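Local coordinates for D-isomer specific 2-hydroxyacid dehydrogenase family protein (Desulfovibrio vulgaris, PDB 5TX7), which probably catalyses the NAD-dependent interconversion of D-2-hydroxyacids and the corresponding 2-oxoacids, at residues D37-R42 with N52-D57. Residues are numbered along the deposited sequence; the frame is centred on the assembly and turned at random.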
loop_
_atom_site.group_PDB
_atom_site.type_symbol
_atom_site.label_atom_id
_atom_site.label_comp_id
_atom_site.label_asym_id
_atom_site.label_seq_id
_atom_site.Cartn_x
_atom_site.Cartn_y
_atom_site.Cartn_z
ATOM N N ASP A 37 -36.508 6.520 15.615
ATOM C CA ASP A 37 -37.566 6.627 16.635
ATOM C C ASP A 37 -37.065 6.902 18.062
ATOM O O ASP A 37 -37.873 7.174 18.944
ATOM C CB ASP A 37 -38.475 5.385 16.625
ATOM C CG ASP A 37 -37.740 4.082 17.004
ATOM O OD1 ASP A 37 -36.585 3.862 16.575
ATOM O OD2 ASP A 37 -38.355 3.256 17.712
ATOM N N LYS A 38 -35.751 6.829 18.288
ATOM C CA LYS A 38 -35.159 7.037 19.607
ATOM C C LYS A 38 -34.354 8.335 19.730
ATOM O O LYS A 38 -33.778 8.603 20.800
ATOM C CB LYS A 38 -34.256 5.832 19.947
ATOM C CG LYS A 38 -34.993 4.501 20.134
ATOM C CD LYS A 38 -35.063 4.072 21.601
ATOM C CE LYS A 38 -35.708 2.703 21.760
ATOM N NZ LYS A 38 -37.188 2.791 21.633
ATOM N N ILE A 39 -34.322 9.152 18.672
ATOM C CA ILE A 39 -33.476 10.362 18.667
ATOM C C ILE A 39 -33.902 11.360 19.744
ATOM O O ILE A 39 -33.052 11.840 20.484
ATOM C CB ILE A 39 -33.442 11.056 17.276
ATOM C CG1 ILE A 39 -32.712 10.178 16.258
ATOM C CG2 ILE A 39 -32.745 12.414 17.340
ATOM C CD1 ILE A 39 -32.972 10.568 14.811
ATOM N N ILE A 40 -35.206 11.646 19.838
ATOM C CA ILE A 40 -35.709 12.646 20.788
ATOM C C ILE A 40 -35.497 12.186 22.235
ATOM O O ILE A 40 -35.017 12.970 23.050
ATOM C CB ILE A 40 -37.216 12.979 20.603
ATOM C CG1 ILE A 40 -37.607 13.289 19.153
ATOM C CG2 ILE A 40 -37.611 14.134 21.508
ATOM C CD1 ILE A 40 -36.804 14.368 18.496
ATOM N N GLU A 41 -35.869 10.935 22.546
ATOM C CA GLU A 41 -35.629 10.318 23.874
ATOM C C GLU A 41 -34.209 10.522 24.382
ATOM O O GLU A 41 -33.984 10.974 25.508
ATOM C CB GLU A 41 -35.841 8.804 23.821
ATOM C CG GLU A 41 -37.286 8.357 23.861
ATOM C CD GLU A 41 -37.435 6.841 23.813
ATOM O OE1 GLU A 41 -36.424 6.122 24.057
ATOM O OE2 GLU A 41 -38.578 6.382 23.523
ATOM N N ARG A 42 -33.256 10.159 23.529
ATOM C CA ARG A 42 -31.858 10.133 23.913
ATOM C C ARG A 42 -31.230 11.516 23.963
ATOM O O ARG A 42 -30.363 11.787 24.818
ATOM C CB ARG A 42 -31.087 9.212 22.966
ATOM C CG ARG A 42 -31.522 7.759 23.114
ATOM C CD ARG A 42 -30.802 6.855 22.141
ATOM N NE ARG A 42 -31.261 5.470 22.255
ATOM C CZ ARG A 42 -30.743 4.447 21.580
ATOM N NH1 ARG A 42 -29.746 4.652 20.731
ATOM N NH2 ARG A 42 -31.215 3.220 21.754
ATOM N N ASN A 52 -22.642 11.773 13.921
ATOM C CA ASN A 52 -21.883 11.480 12.722
ATOM C C ASN A 52 -22.886 11.402 11.570
ATOM O O ASN A 52 -22.906 12.265 10.710
ATOM C CB ASN A 52 -21.071 10.183 12.900
ATOM C CG ASN A 52 -20.006 10.000 11.835
ATOM O OD1 ASN A 52 -20.117 10.514 10.727
ATOM N ND2 ASN A 52 -18.955 9.260 12.183
ATOM N N LYS A 53 -23.729 10.379 11.579
ATOM C CA LYS A 53 -24.714 10.164 10.517
ATOM C C LYS A 53 -26.153 10.084 11.026
ATOM O O LYS A 53 -27.047 9.763 10.251
ATOM C CB LYS A 53 -24.374 8.877 9.732
ATOM C CG LYS A 53 -23.039 8.885 9.020
ATOM C CD LYS A 53 -22.953 9.942 7.928
ATOM C CE LYS A 53 -21.594 9.915 7.224
ATOM N NZ LYS A 53 -20.559 10.711 7.949
ATOM N N VAL A 54 -26.394 10.365 12.305
ATOM C CA VAL A 54 -27.767 10.397 12.819
ATOM C C VAL A 54 -28.429 11.680 12.304
ATOM O O VAL A 54 -27.882 12.766 12.478
ATOM C CB VAL A 54 -27.819 10.331 14.346
ATOM C CG1 VAL A 54 -29.251 10.507 14.844
ATOM C CG2 VAL A 54 -27.263 8.989 14.818
ATOM N N PRO A 55 -29.580 11.549 11.638
ATOM C CA PRO A 55 -30.199 12.726 11.023
ATOM C C PRO A 55 -30.888 13.643 12.026
ATOM O O PRO A 55 -31.452 13.148 12.987
ATOM C CB PRO A 55 -31.217 12.123 10.038
ATOM C CG PRO A 55 -31.498 10.766 10.571
ATOM C CD PRO A 55 -30.270 10.301 11.272
ATOM N N LEU A 56 -30.809 14.957 11.802
ATOM C CA LEU A 56 -31.520 15.949 12.611
ATOM C C LEU A 56 -32.230 16.940 11.702
ATOM O O LEU A 56 -31.592 17.760 11.044
ATOM C CB LEU A 56 -30.550 16.687 13.520
ATOM C CG LEU A 56 -29.808 15.833 14.545
ATOM C CD1 LEU A 56 -28.676 16.646 15.159
ATOM C CD2 LEU A 56 -30.774 15.316 15.610
ATOM N N ASP A 57 -33.552 16.843 11.674
ATOM C CA ASP A 57 -34.411 17.719 10.864
ATOM C C ASP A 57 -35.046 18.804 11.739
ATOM O O ASP A 57 -34.757 18.891 12.925
ATOM C CB ASP A 57 -35.479 16.868 10.141
ATOM C CG ASP A 57 -36.463 16.180 11.096
ATOM O OD1 ASP A 57 -36.252 16.159 12.321
ATOM O OD2 ASP A 57 -37.469 15.648 10.611
#
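The methyl CD1 of Ile39 meets the carbonyl oxygen of Pro55 at 3.5 Å, and this peptide oxygen is the one flat-group atom drawn into the apolar contact between 37-42 and 52-57. The guanidinium of Arg42 and the amide of Asn52 stand apart from it: Lys38 CB lies over one guanidinium face, 3.7 Å above the plane and off-centre, near the group's periphery, while Arg42 NH1 bonds to Thr34 OG1. Within 52-57, the Asn52 amide receives Lys53 NZ at OD1 (2.8 Å). The C=O...N angle is 159°, with the donor tilted 20° from the carbonyl plane.

Ile39 supplies every side-chain contact from its helix. Its extended chi2 (163°) carries CD1 outward to meet Val54 tip to tip, with CD1 to Val54 CG1 at 3.7 Å; CG1 of Ile39 lies 3.8 Å from the same methyl. The second branch, CG2, is anti to the backbone N and touches Leu56 CD2 at 3.9 Å, the two side chains crossing at a slant. The backbones stay well separated, Ile39 CA to Val54 CA being 8.2 Å, and no hydrogen bond joins them.

Helix 39-43 lies on the connection from strand 27-30 to strand 48-51, parallel strands with 3-6 between them in a five-stranded sheet ordered 2-1-3-4-5, consistent with the flavodoxin-like substrate-binding domain of this family. The contact thus packs this helix against the loop leaving strand 48-51. The same loop has further partners: Leu56 makes backbone hydrogen bonds with Lys79 and Asp81, and Lys53 forms a cation-pi contact with Trp136 of the second subunit. Asp57, at the N-cap of helix 58-62, accepts Ala60 N through OD1, and its OD2 bonds to Ser59 OG.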